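Local coordinates for protein ribulose bisphosphate carboxylase (Hyperthermus butylicus DSM 5456, PDB 6HUN) that probably catalyses the addition of CO2 and water to ribulose 1,5-bisphosphate, yielding two 3-phosphoglycerates, as a dimeric form III archaeal Rubisco, at residues D204-A209 / H295-A300; A242-P247 / K256-Y261; I266-L271 / W275-H280. All blocks are in the same frame, centred on the assembly; numbering follows the deposited sequence. Where two conformers were deposited one is given.

Contact 1 of 3, residues D204-A209 / H295-A300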
# COMPACT_ATOMS: atom_id res chain seq x y z
N ASP A 204 4.36 11.77 17.43
CA ASP A 204 5.56 11.28 16.80
C ASP A 204 5.52 11.61 15.33
O ASP A 204 4.45 11.65 14.72
CB ASP A 204 5.63 9.74 16.93
CG ASP A 204 6.16 9.27 18.24
OD1 ASP A 204 6.67 10.09 19.11
OD2 ASP A 204 6.05 8.03 18.41
N ASP A 205 6.68 11.74 14.71
CA ASP A 205 6.58 11.86 13.26
C ASP A 205 6.43 10.48 12.63
O ASP A 205 6.59 9.44 13.28
CB ASP A 205 7.79 12.61 12.70
CG ASP A 205 7.42 13.48 11.49
OD1 ASP A 205 6.39 14.19 11.53
OD2 ASP A 205 8.16 13.44 10.49
N GLU A 206 6.06 10.46 11.32
CA GLU A 206 5.68 9.22 10.64
C GLU A 206 6.81 8.20 10.57
O GLU A 206 6.54 6.99 10.46
CB GLU A 206 5.17 9.54 9.22
CG GLU A 206 6.26 9.92 8.23
CD GLU A 206 6.81 11.31 8.44
OE1 GLU A 206 7.92 11.58 7.92
OE2 GLU A 206 6.14 12.14 9.12
N ASN A 207 8.05 8.62 10.66
CA ASN A 207 9.12 7.64 10.50
C ASN A 207 9.76 7.31 11.83
O ASN A 207 10.79 6.64 11.89
CB ASN A 207 10.15 8.08 9.44
CG ASN A 207 10.92 9.30 9.82
OD1 ASN A 207 10.58 9.97 10.77
ND2 ASN A 207 12.01 9.59 9.10
N PHE A 208 9.14 7.75 12.93
CA PHE A 208 9.59 7.33 14.25
C PHE A 208 8.98 5.96 14.51
O PHE A 208 7.80 5.75 14.21
CB PHE A 208 9.14 8.32 15.30
CG PHE A 208 10.12 8.51 16.41
CD1 PHE A 208 11.22 7.65 16.55
CD2 PHE A 208 9.93 9.51 17.35
CE1 PHE A 208 12.13 7.78 17.58
CE2 PHE A 208 10.84 9.65 18.39
CZ PHE A 208 11.94 8.77 18.50
N ALA A 209 9.80 5.00 14.94
CA ALA A 209 9.29 3.67 15.22
C ALA A 209 10.01 3.18 16.47
O ALA A 209 9.77 3.70 17.57
CB ALA A 209 9.51 2.71 14.04
N HIS A 295 -1.87 7.86 9.95
CA HIS A 295 -0.97 8.72 9.20
C HIS A 295 -0.99 8.21 7.76
O HIS A 295 -0.82 7.03 7.54
CB HIS A 295 0.44 8.66 9.77
CG HIS A 295 1.32 9.73 9.24
ND1 HIS A 295 1.79 9.72 7.93
CD2 HIS A 295 1.69 10.94 9.76
CE1 HIS A 295 2.48 10.83 7.71
NE2 HIS A 295 2.44 11.58 8.80
N ARG A 296 -1.14 9.10 6.79
CA ARG A 296 -1.31 8.60 5.41
C ARG A 296 -0.02 8.58 4.58
O ARG A 296 -0.12 8.53 3.35
CB ARG A 296 -2.36 9.45 4.70
CG ARG A 296 -2.00 10.96 4.81
CD ARG A 296 -3.00 11.88 3.97
NE ARG A 296 -2.47 13.24 3.85
CZ ARG A 296 -2.86 14.13 2.95
NH1 ARG A 296 -3.84 13.82 2.08
NH2 ARG A 296 -2.27 15.31 2.89
N ALA A 297 1.17 8.55 5.19
CA ALA A 297 2.40 8.51 4.41
C ALA A 297 2.34 7.40 3.36
O ALA A 297 1.85 6.31 3.67
CB ALA A 297 3.59 8.28 5.36
N PHE A 298 2.76 7.75 2.13
CA PHE A 298 2.86 6.98 0.89
C PHE A 298 1.69 7.31 -0.03
O PHE A 298 1.74 7.09 -1.25
CB PHE A 298 2.88 5.44 1.11
CG PHE A 298 3.02 4.66 -0.18
CD1 PHE A 298 4.17 4.83 -0.97
CD2 PHE A 298 1.96 3.83 -0.63
CE1 PHE A 298 4.33 4.08 -2.17
CE2 PHE A 298 2.15 3.01 -1.84
CZ PHE A 298 3.31 3.19 -2.58
N HIS A 299 0.61 7.93 0.52
CA HIS A 299 -0.59 8.15 -0.32
C HIS A 299 -0.26 8.95 -1.57
O HIS A 299 -0.85 8.70 -2.64
CB HIS A 299 -1.70 8.94 0.45
CG HIS A 299 -1.41 10.41 0.58
ND1 HIS A 299 -1.93 11.34 -0.30
CD2 HIS A 299 -0.59 11.11 1.41
CE1 HIS A 299 -1.46 12.54 -0.01
NE2 HIS A 299 -0.61 12.42 1.00
N ALA A 300 0.73 9.86 -1.53
CA ALA A 300 0.89 10.73 -2.69
C ALA A 300 1.61 10.04 -3.85
O ALA A 300 1.71 10.63 -4.95
CB ALA A 300 1.65 12.03 -2.36

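Contact 2 of 3, residues A242-P247 / K256-Y261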
# COMPACT_ATOMS: atom_id res chain seq x y z
N ALA A 242 1.56 8.03 19.81
CA ALA A 242 2.76 7.20 19.77
C ALA A 242 2.73 6.35 18.53
O ALA A 242 1.75 5.63 18.28
CB ALA A 242 2.84 6.28 20.99
N ASN A 243 3.81 6.39 17.76
CA ASN A 243 3.84 5.68 16.48
C ASN A 243 4.16 4.19 16.72
O ASN A 243 5.28 3.84 17.10
CB ASN A 243 4.85 6.34 15.56
CG ASN A 243 4.62 5.95 14.10
OD1 ASN A 243 4.06 4.92 13.83
ND2 ASN A 243 4.96 6.83 13.16
N VAL A 244 3.17 3.33 16.50
CA VAL A 244 3.32 1.88 16.70
C VAL A 244 3.54 1.16 15.38
O VAL A 244 3.46 -0.09 15.33
CB VAL A 244 2.11 1.28 17.45
CG1 VAL A 244 1.96 1.89 18.86
CG2 VAL A 244 0.81 1.51 16.63
N THR A 245 3.80 1.91 14.31
CA THR A 245 4.09 1.31 13.00
C THR A 245 5.26 0.33 13.13
O THR A 245 6.37 0.70 13.53
CB THR A 245 4.38 2.43 11.99
OG1 THR A 245 3.22 3.33 11.87
CG2 THR A 245 4.71 1.85 10.56
N ALA A 246 5.01 -0.93 12.71
CA ALA A 246 5.96 -2.00 13.03
C ALA A 246 5.46 -3.31 12.42
O ALA A 246 4.29 -3.40 12.02
CB ALA A 246 6.12 -2.14 14.54
N PRO A 247 6.32 -4.30 12.25
CA PRO A 247 5.80 -5.64 11.95
C PRO A 247 4.78 -6.01 13.04
O PRO A 247 4.83 -5.50 14.17
CB PRO A 247 7.05 -6.54 11.98
CG PRO A 247 8.23 -5.58 11.68
CD PRO A 247 7.79 -4.28 12.43
N LYS A 256 0.13 -2.63 23.45
CA LYS A 256 -0.11 -2.98 24.86
C LYS A 256 0.71 -2.10 25.79
O LYS A 256 0.20 -1.64 26.83
CB LYS A 256 0.19 -4.46 25.10
CG LYS A 256 -0.16 -4.96 26.55
CD LYS A 256 -0.01 -6.47 26.60
CE LYS A 256 -0.01 -6.96 28.08
NZ LYS A 256 -1.22 -6.47 28.77
N LEU A 257 1.96 -1.77 25.43
CA LEU A 257 2.74 -0.88 26.29
C LEU A 257 2.09 0.50 26.40
O LEU A 257 2.06 1.10 27.48
CB LEU A 257 4.16 -0.74 25.77
CG LEU A 257 5.23 -1.82 25.96
CD1 LEU A 257 6.38 -1.42 25.07
CD2 LEU A 257 5.66 -1.92 27.46
N VAL A 258 1.60 1.03 25.27
CA VAL A 258 0.85 2.29 25.30
C VAL A 258 -0.33 2.19 26.26
O VAL A 258 -0.57 3.07 27.10
CB VAL A 258 0.38 2.66 23.87
CG1 VAL A 258 -0.72 3.79 24.00
CG2 VAL A 258 1.56 3.10 23.07
N ALA A 259 -1.13 1.14 26.11
CA ALA A 259 -2.28 0.93 26.99
C ALA A 259 -1.85 0.79 28.46
O ALA A 259 -2.44 1.42 29.35
CB ALA A 259 -3.04 -0.32 26.53
N ASP A 260 -0.82 -0.03 28.73
CA ASP A 260 -0.39 -0.24 30.13
C ASP A 260 0.11 1.04 30.78
O ASP A 260 0.06 1.14 32.02
CB ASP A 260 0.70 -1.30 30.19
CG ASP A 260 0.17 -2.67 29.85
OD1 ASP A 260 -1.08 -2.79 29.90
OD2 ASP A 260 0.96 -3.60 29.56
N TYR A 261 0.63 2.00 30.00
CA TYR A 261 1.06 3.27 30.56
C TYR A 261 -0.06 4.29 30.66
O TYR A 261 0.20 5.44 31.03
CB TYR A 261 2.22 3.88 29.77
CG TYR A 261 3.59 3.31 30.11
CD1 TYR A 261 4.29 3.74 31.22
CD2 TYR A 261 4.16 2.35 29.34
CE1 TYR A 261 5.53 3.21 31.52
CE2 TYR A 261 5.37 1.83 29.62
CZ TYR A 261 6.06 2.26 30.70
OH TYR A 261 7.28 1.71 30.97

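Contact 3 of 3, residues I266-L271 / W275-H280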
# COMPACT_ATOMS: atom_id res chain seq x y z
N ILE A 266 -2.83 5.66 19.85
CA ILE A 266 -1.74 5.10 19.06
C ILE A 266 -1.82 5.74 17.68
O ILE A 266 -2.90 6.15 17.25
CB ILE A 266 -1.79 3.54 18.96
CG1 ILE A 266 -3.17 3.11 18.42
CG2 ILE A 266 -1.51 2.98 20.38
CD1 ILE A 266 -3.35 1.54 18.08
N MET A 267 -0.68 5.85 17.01
CA MET A 267 -0.62 6.26 15.62
C MET A 267 -0.09 5.12 14.78
O MET A 267 0.85 4.43 15.20
CB MET A 267 0.30 7.50 15.48
CG MET A 267 0.59 7.90 14.05
SD MET A 267 1.58 9.43 14.31
CE MET A 267 2.74 9.36 12.98
N ILE A 268 -0.64 4.98 13.57
CA ILE A 268 -0.20 3.95 12.63
C ILE A 268 -0.15 4.54 11.22
O ILE A 268 -1.02 5.33 10.82
CB ILE A 268 -1.07 2.70 12.68
CG1 ILE A 268 -0.46 1.64 11.73
CG2 ILE A 268 -2.51 2.99 12.23
CD1 ILE A 268 -0.97 0.30 12.03
N ASP A 269 0.95 4.25 10.54
CA ASP A 269 1.10 4.65 9.13
C ASP A 269 0.34 3.60 8.36
O ASP A 269 0.86 2.54 8.05
CB ASP A 269 2.56 4.70 8.74
CG ASP A 269 3.41 5.65 9.58
OD1 ASP A 269 2.95 6.42 10.46
OD2 ASP A 269 4.63 5.66 9.33
N PHE A 270 -0.94 3.85 8.04
CA PHE A 270 -1.73 2.71 7.61
C PHE A 270 -1.46 2.29 6.17
O PHE A 270 -1.94 1.23 5.76
CB PHE A 270 -3.23 3.00 7.82
CG PHE A 270 -3.76 4.22 7.06
CD1 PHE A 270 -4.34 4.08 5.79
CD2 PHE A 270 -3.75 5.49 7.65
CE1 PHE A 270 -4.85 5.18 5.13
CE2 PHE A 270 -4.23 6.64 6.98
CZ PHE A 270 -4.81 6.48 5.76
N LEU A 271 -0.80 3.12 5.37
CA LEU A 271 -0.47 2.69 4.00
C LEU A 271 0.88 2.01 3.95
O LEU A 271 1.06 1.09 3.12
CB LEU A 271 -0.50 3.88 3.01
CG LEU A 271 -1.97 4.40 2.93
CD1 LEU A 271 -1.87 5.72 2.11
CD2 LEU A 271 -2.95 3.39 2.37
N TRP A 275 -3.26 -2.07 5.15
CA TRP A 275 -4.65 -2.11 5.62
C TRP A 275 -4.87 -3.20 6.64
O TRP A 275 -5.61 -3.00 7.60
CB TRP A 275 -5.60 -2.32 4.45
CG TRP A 275 -5.64 -1.09 3.57
CD1 TRP A 275 -5.16 -1.00 2.29
CD2 TRP A 275 -6.23 0.15 3.88
NE1 TRP A 275 -5.41 0.29 1.80
CE2 TRP A 275 -6.06 1.00 2.75
CE3 TRP A 275 -6.91 0.64 5.00
CZ2 TRP A 275 -6.58 2.34 2.71
CZ3 TRP A 275 -7.40 2.01 4.97
CH2 TRP A 275 -7.21 2.80 3.84
N ALA A 276 -4.27 -4.38 6.45
CA ALA A 276 -4.52 -5.42 7.44
C ALA A 276 -3.95 -5.00 8.79
O ALA A 276 -4.56 -5.28 9.86
CB ALA A 276 -3.93 -6.79 6.95
N ALA A 277 -2.80 -4.35 8.80
CA ALA A 277 -2.24 -3.86 10.07
C ALA A 277 -3.18 -2.87 10.73
O ALA A 277 -3.35 -2.86 11.97
CB ALA A 277 -0.88 -3.16 9.84
N LEU A 278 -3.76 -1.98 9.93
CA LEU A 278 -4.69 -0.99 10.51
C LEU A 278 -5.89 -1.70 11.11
O LEU A 278 -6.31 -1.40 12.24
CB LEU A 278 -5.12 0.01 9.45
CG LEU A 278 -6.27 0.95 9.85
CD1 LEU A 278 -5.90 1.78 11.17
CD2 LEU A 278 -6.63 1.91 8.65
N GLN A 279 -6.48 -2.68 10.36
CA GLN A 279 -7.66 -3.35 10.92
C GLN A 279 -7.30 -4.14 12.18
O GLN A 279 -8.14 -4.27 13.09
CB GLN A 279 -8.33 -4.30 9.89
CG GLN A 279 -8.86 -3.46 8.67
CD GLN A 279 -9.85 -4.26 7.85
OE1 GLN A 279 -9.48 -4.92 6.87
NE2 GLN A 279 -11.12 -4.26 8.30
N HIS A 280 -6.10 -4.75 12.22
CA HIS A 280 -5.64 -5.42 13.44
C HIS A 280 -5.45 -4.43 14.59
O HIS A 280 -5.86 -4.70 15.73
CB HIS A 280 -4.32 -6.13 13.16
CG HIS A 280 -3.91 -7.10 14.25
ND1 HIS A 280 -4.75 -8.08 14.74
CD2 HIS A 280 -2.74 -7.24 14.90
CE1 HIS A 280 -4.12 -8.76 15.68
NE2 HIS A 280 -2.90 -8.26 15.81

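Contact 1 of 3, residues D204-A209 / H295-A300
E206 sets its CB squarely over one face of the H295 imidazole, 3.4 Å from the ring centroid and 14° off the ring normal, a CH-pi contact. The nearest ring atom is CE1, 3.3 Å from E206 CB. From there the glutamate does not run on over the ring. Its chain bends at chi2 (-75°), and the carboxylate ends up beyond the NE2 side of the imidazole, with OE2 3.8 Å from H295 NE2 and its plane turned 37° from that of the ring. The polar end of E206 has its partner elsewhere: OE1 makes a salt bridge to K179, so the aliphatic part of the side chain covers the histidine while its charge is held by the lysine. The other ring nitrogen of H295 is tied within its own loop: A297 N donates to H295 ND1 at 3.0 Å, tilted somewhat out of the ring plane, which helps fix the rotation of the imidazole. A297 also brings its CB to 4.2 Å from E206 CG. M267 and D269 of strand 265-269 also touch the histidine, and N125 of the second subunit packs on both E206 and H295. Each loop is folded by a beta turn, type I from D205 to F208 and type II from R296 to H299. The side chain of H295 is about 4 Å, at its nearest atom, from a bound calcium ion. D205 and E206 are predicted magnesium ligands beside K203, which is not carbamylated here, and H295 is a predicted proton acceptor. Loops after two barrel strands meeting in this way are characteristic of the Rubisco active site, at the C-terminal ends of the TIM-barrel strands and alongside the dimer interface.

Contact 2 of 3, residues A242-P247 / K256-Y261
V258 looks from helix 248-260 toward A242, and its side chain can be followed branch by branch. CB itself stays 5.2 Å from A242 CB; against A242 only the CG2 branch touches. CG1 sits anti to the backbone N (chi1 165°) and turns to I266 on the next strand. That rotation leaves CG2 anti to the carbonyl carbon and aims it at the strand end: it comes within 4.0 Å of A242 CB. A looser approach of 4.4 Å joins the same V258 CG2 to V244 CG1. F216 of helix 216-234 packs on the valine as well. This is the inner face of a barrel helix lying on its sheet, within the beta-alpha-beta unit made by strand 239-243, helix 248-260 and strand 265-269 of the TIM barrel; the methyls meet without any hydrogen bond between the two segments. After N243 the chain leaves the strand, and N243 itself, whose CB points away from the helix, shapes that exit. N243 OD1 accepts twice from T245. The hydroxyl OG1 donates at 2.7 Å, lying in the carbonyl plane, and the backbone N of T245 donates at 3.1 Å, tilted 23° from that plane, which closes an Asx turn. The T245 hydroxyl thus both donates to N243 OD1 and accepts from D269 N. The amide's other end, N243 ND2, donates to D205 O, while P247 a little further on takes the N-cap position of the helix that carries V258.

Contact 3 of 3, residues I266-L271 / W275-H280
W275 O accepts from Q279 N at 2.9 Å, an ordinary helical bond in the opening turn of helix 275-288, whose side chains press on the end of strand 265-269. The W275 indole lies alongside F270, whose CD1 is over one of its faces; the shortest approach is F270 CE1 to W275 CH2, 3.6 Å. The rings are oblique, their planes 48° apart, and a chi1 of 59° swings the F270 ring toward the indole. L271 adds a methyl, with CD2 3.8 Å from W275 CZ2. Nearer the backbone, F270 CB meets L278 CD2 at 3.7 Å. The other methyl of that leucine, L278 CD1, reaches I268 CG2 at 3.8 Å, while I268 CD1 settles 4.1 Å from A277 CB. Helix 312-322 packs on both F270 and W275, and T272 of the second subunit packs on W275. With an alanine in place of W275 the indole is gone, and F270 CE1 and L271 CD2 would probably face a gap, with the phenyl ring able to shift. This apolar seam is that of a beta-alpha-beta crossover in a TIM barrel, with helix 275-288 linking strand 265-269 to strand 291-295.

How the contacts relate
Going along the chain, contact 1 opens just after strand 201-203 and closes at the end of strand 291-295, with H295, so its long loop encloses both other contacts. Inside it, contact 2 closes the short return from strand 239-243 through helix 248-260, and contact 3 then does likewise between strand 265-269 and helix 275-288. These two stand in series; nothing crosses. The four strands involved are consecutive neighbours in the barrel, and polar links join neighbouring strands and the loop after the first: D204 OD2 with N243 N, A242 O with M267 N, and I268 O with H295 N. Contacts 2 and 3 thus pack helices outside the wall whose mouth carries contact 1.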